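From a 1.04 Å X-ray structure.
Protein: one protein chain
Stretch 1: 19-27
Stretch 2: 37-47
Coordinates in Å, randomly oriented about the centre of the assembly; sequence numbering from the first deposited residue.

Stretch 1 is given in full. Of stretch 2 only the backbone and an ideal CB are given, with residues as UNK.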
# COMPACT_ATOMS: atom_id res chain seq x y z
N SER A 19 -7.79 4.59 13.38
CA SER A 19 -7.95 6.03 13.28
C SER A 19 -6.71 6.75 12.74
O SER A 19 -6.78 7.93 12.43
CB SER A 19 -8.35 6.64 14.63
OG SER A 19 -7.37 6.43 15.61
N ALA A 20 -5.58 6.06 12.63
CA ALA A 20 -4.34 6.71 12.23
C ALA A 20 -4.17 6.82 10.72
O ALA A 20 -3.41 7.67 10.27
CB ALA A 20 -3.15 5.98 12.83
N VAL A 21 -4.78 5.98 9.94
CA VAL A 21 -4.57 5.74 8.53
C VAL A 21 -5.81 6.00 7.70
O VAL A 21 -6.91 5.62 8.09
CB VAL A 21 -4.10 4.29 8.29
CG1 VAL A 21 -3.83 4.00 6.90
CG2 VAL A 21 -2.98 3.92 9.15
N ARG A 22 -5.64 6.64 6.54
CA ARG A 22 -6.70 6.77 5.55
C ARG A 22 -6.17 6.34 4.18
O ARG A 22 -5.00 6.56 3.83
CB ARG A 22 -7.18 8.24 5.51
CG ARG A 22 -7.95 8.71 4.35
CD ARG A 22 -8.47 10.08 4.66
NE ARG A 22 -7.73 11.26 4.21
CZ ARG A 22 -8.04 11.97 3.13
NH1 ARG A 22 -9.01 11.59 2.31
NH2 ARG A 22 -7.39 13.10 2.89
N ILE A 23 -7.06 5.76 3.38
CA ILE A 23 -6.82 5.33 2.01
C ILE A 23 -7.62 6.22 1.06
O ILE A 23 -8.80 6.53 1.33
CB ILE A 23 -7.30 3.89 1.80
CG1 ILE A 23 -6.76 2.95 2.88
CG2 ILE A 23 -6.99 3.45 0.35
CD1 ILE A 23 -5.26 2.81 2.92
N ILE A 24 -6.99 6.64 -0.04
CA ILE A 24 -7.62 7.50 -1.04
C ILE A 24 -7.49 6.83 -2.42
O ILE A 24 -6.42 6.86 -3.03
CB ILE A 24 -6.98 8.91 -1.10
CG1 ILE A 24 -6.79 9.51 0.29
CG2 ILE A 24 -7.84 9.82 -1.97
CD1 ILE A 24 -6.11 10.87 0.31
N PRO A 25 -8.56 6.18 -2.91
CA PRO A 25 -8.50 5.58 -4.26
C PRO A 25 -8.32 6.62 -5.35
O PRO A 25 -8.81 7.74 -5.21
CB PRO A 25 -9.87 4.89 -4.40
CG PRO A 25 -10.27 4.62 -2.96
CD PRO A 25 -9.82 5.83 -2.22
N VAL A 26 -7.65 6.23 -6.43
CA VAL A 26 -7.59 7.01 -7.65
C VAL A 26 -8.54 6.37 -8.66
O VAL A 26 -8.61 5.14 -8.80
CB VAL A 26 -6.16 7.11 -8.22
CG1 VAL A 26 -6.11 7.94 -9.50
CG2 VAL A 26 -5.22 7.72 -7.17
N ASN A 27 -9.28 7.23 -9.34
CA ASN A 27 -10.27 6.80 -10.30
C ASN A 27 -9.78 7.19 -11.69
O ASN A 27 -9.35 8.32 -11.93
CB ASN A 27 -11.63 7.41 -9.93
CG ASN A 27 -12.00 7.07 -8.49
OD1 ASN A 27 -12.19 5.89 -8.15
ND2 ASN A 27 -12.02 8.09 -7.62
N UNK A 37 -0.40 6.20 -10.17
CA UNK A 37 -0.84 5.97 -8.81
C UNK A 37 -2.24 5.38 -8.80
O UNK A 37 -3.19 5.94 -9.35
CB UNK A 37 -0.80 7.27 -8.00
N UNK A 38 -2.40 4.23 -8.15
CA UNK A 38 -3.69 3.54 -8.06
C UNK A 38 -4.50 3.97 -6.84
O UNK A 38 -5.74 4.02 -6.90
CB UNK A 38 -3.47 2.03 -8.02
N UNK A 39 -3.81 4.24 -5.74
CA UNK A 39 -4.40 4.79 -4.53
C UNK A 39 -3.26 5.42 -3.73
O UNK A 39 -2.08 5.16 -4.00
CB UNK A 39 -5.14 3.72 -3.72
N UNK A 40 -3.62 6.24 -2.75
CA UNK A 40 -2.62 6.81 -1.85
C UNK A 40 -3.05 6.49 -0.40
O UNK A 40 -4.20 6.09 -0.12
CB UNK A 40 -2.47 8.32 -2.07
N UNK A 41 -2.09 6.63 0.49
CA UNK A 41 -2.23 6.33 1.91
C UNK A 41 -1.68 7.51 2.69
O UNK A 41 -0.58 8.00 2.39
CB UNK A 41 -1.51 5.03 2.29
N UNK A 42 -2.42 7.98 3.70
CA UNK A 42 -1.96 9.06 4.57
C UNK A 42 -2.10 8.60 6.01
O UNK A 42 -3.09 7.97 6.38
CB UNK A 42 -2.75 10.35 4.33
N UNK A 43 -1.10 8.90 6.83
CA UNK A 43 -1.14 8.53 8.25
C UNK A 43 -0.36 9.51 9.10
O UNK A 43 0.60 10.12 8.66
CB UNK A 43 -0.59 7.12 8.45
N UNK A 44 -0.77 9.71 10.34
CA UNK A 44 0.10 10.43 11.30
C UNK A 44 0.48 9.42 12.36
O UNK A 44 -0.31 8.65 12.81
CB UNK A 44 -0.59 11.65 11.91
N UNK A 45 1.72 9.43 12.77
CA UNK A 45 2.22 8.41 13.68
C UNK A 45 1.78 8.73 15.12
O UNK A 45 2.14 9.79 15.64
CB UNK A 45 3.74 8.31 13.59
N UNK A 46 1.05 7.82 15.78
CA UNK A 46 0.67 8.08 17.17
C UNK A 46 1.87 8.06 18.10
O UNK A 46 2.86 7.38 17.87
CB UNK A 46 -0.36 7.05 17.64
N UNK A 47 1.76 8.79 19.20
CA UNK A 47 2.79 8.74 20.23
C UNK A 47 2.95 7.29 20.67
O UNK A 47 1.97 6.57 20.82
CB UNK A 47 2.44 9.64 21.41

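The two stretches run antiparallel, and because the peptide ladder between them is backbone only, it says little about sequence; the side chains must be judged by the face each CB takes.

Position 37 has extended angles (-85/125), and its CB points sideways, 4.5 Å from Val26 CG2. A long, flexible chain with some aliphatic length would suit, polar or not. It is Gln37, whose CB keeps that contact with the valine methyl.

At 38 the backbone turns a corner (-91/-36) and CB points away, so stretch 1 sets no demand on the side chain. The carbonyl does the work here: Val26 N donates to the O of this residue, Leu38, at 3.0 Å.

Position 39 lies beside Pro25 on the face that also carries Val21 and Ile23. Its ideal CB is 3.9 Å from Pro25 CA, and Ile23 offers a methyl nearby. A large apolar or aromatic group would suit. Tyr39, with chi1 in the p well, brings CD1 to 4.0 Å from Ile23 CG2, while its hydroxyl is satisfied elsewhere in the structure.

Position 40 turns to the other face, paired with Ile24, and its backbone is bonded both ways: Ile24 N to its O at 2.8 Å, its N to Ile24 O at 2.9 Å. Beside the branched isoleucine, a compact beta-branched residue such as valine or threonine would fit. Thr40 it is, packing CG2 3.5 Å from Ile24 CB.

Position 41 returns to the face of Val21 and Ile23. The ideal CB is 4.4 Å from Ile23 CD1 and 5.3 Å from Val21 CG1, so an aliphatic residue is expected, and valine, isoleucine or leucine are all plausible. Val41 reaches both neighbours with its two methyls: CG1 lies 3.9 Å from Val21 CG1, and CG2 4.0 Å from Ile23 CD1.

Position 42 is paired with Arg22, and Ile24 CD1 lies 5.3 Å from its ideal CB. A positive charge alongside an aliphatic surface favours an acidic chain, glutamate for its reach, although a neutral polar residue could serve. Glu42 forms a long salt bridge, OE1 to Arg22 NH2 at 3.8 Å. A water helps close the gap, donating to Glu42 OE1 (2.6 Å from its O) and accepting from Arg22 NE (2.9 Å). The main chain is firmer: Arg22 N to Glu42 O and Glu42 N to Arg22 O are both 2.9 Å.

At 43 the ideal CB is 4.1 Å from Val21 CG2, again calling for an apolar chain. Met43 sets its CB 4.0 Å from that methyl, and its CA makes a CA-H...O contact of 3.2 Å with Ala20 O.

Position 44 points sideways into little of stretch 1, so many residues would do. Thr44 N gives a weak bond to Ala20 O (3.3 Å), and a water links the same two atoms.

At 45 CB points away, so stretch 1 leaves the choice open; Ile45 makes no contact. At 46 CB points toward stretch 1 with nothing within 5.5 Å, so an apolar chain reaching past CB would meet the Ala20 methyl, and phi (-69°) admits proline; Pro46 places CG 4.2 Å from Ala20 CB. Position 47, out of reach, is unconstrained: Ala47.

Stretch 2, residues 37-47: QLYTVEMTIPA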
# COMPACT_ATOMS: atom_id res chain seq x y z
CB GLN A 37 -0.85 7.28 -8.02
CG GLN A 37 0.51 7.92 -7.85
CD GLN A 37 0.39 9.29 -7.23
OE1 GLN A 37 -0.02 9.43 -6.09
NE2 GLN A 37 0.72 10.31 -7.99
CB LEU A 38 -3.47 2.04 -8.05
CG LEU A 38 -2.72 1.48 -9.26
CD1 LEU A 38 -2.58 -0.05 -9.14
CD2 LEU A 38 -3.37 1.87 -10.59
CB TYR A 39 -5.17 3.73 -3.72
CG TYR A 39 -4.38 2.60 -3.10
CD1 TYR A 39 -3.73 2.76 -1.89
CD2 TYR A 39 -4.31 1.36 -3.71
CE1 TYR A 39 -3.05 1.70 -1.28
CE2 TYR A 39 -3.62 0.29 -3.13
CZ TYR A 39 -3.01 0.47 -1.90
OH TYR A 39 -2.34 -0.55 -1.26
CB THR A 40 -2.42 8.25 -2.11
OG1 THR A 40 -1.82 8.57 -3.36
CG2 THR A 40 -3.52 9.03 -1.75
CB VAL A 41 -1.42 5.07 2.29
CG1 VAL A 41 -1.64 4.71 3.76
CG2 VAL A 41 -1.76 3.91 1.37
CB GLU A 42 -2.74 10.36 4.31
CG GLU A 42 -2.69 10.77 2.83
CD GLU A 42 -3.07 12.21 2.55
OE1 GLU A 42 -3.66 12.88 3.41
OE2 GLU A 42 -2.80 12.69 1.43
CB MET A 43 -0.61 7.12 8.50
CG MET A 43 0.89 6.95 8.21
SD MET A 43 1.54 5.23 8.45
CE MET A 43 0.78 4.33 7.11
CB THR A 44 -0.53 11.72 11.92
OG1 THR A 44 -0.78 12.68 10.89
CG2 THR A 44 0.39 12.38 12.95
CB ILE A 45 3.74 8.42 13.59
CG1 ILE A 45 4.21 8.24 12.13
CG2 ILE A 45 4.32 7.37 14.52
CD1 ILE A 45 3.68 7.01 11.41
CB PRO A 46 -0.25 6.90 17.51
CG PRO A 46 -0.71 6.36 16.21
CD PRO A 46 0.44 6.58 15.28
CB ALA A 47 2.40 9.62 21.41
O HOH W 1 -3.70 10.39 11.46
O HOH W 2 -5.36 12.45 5.28
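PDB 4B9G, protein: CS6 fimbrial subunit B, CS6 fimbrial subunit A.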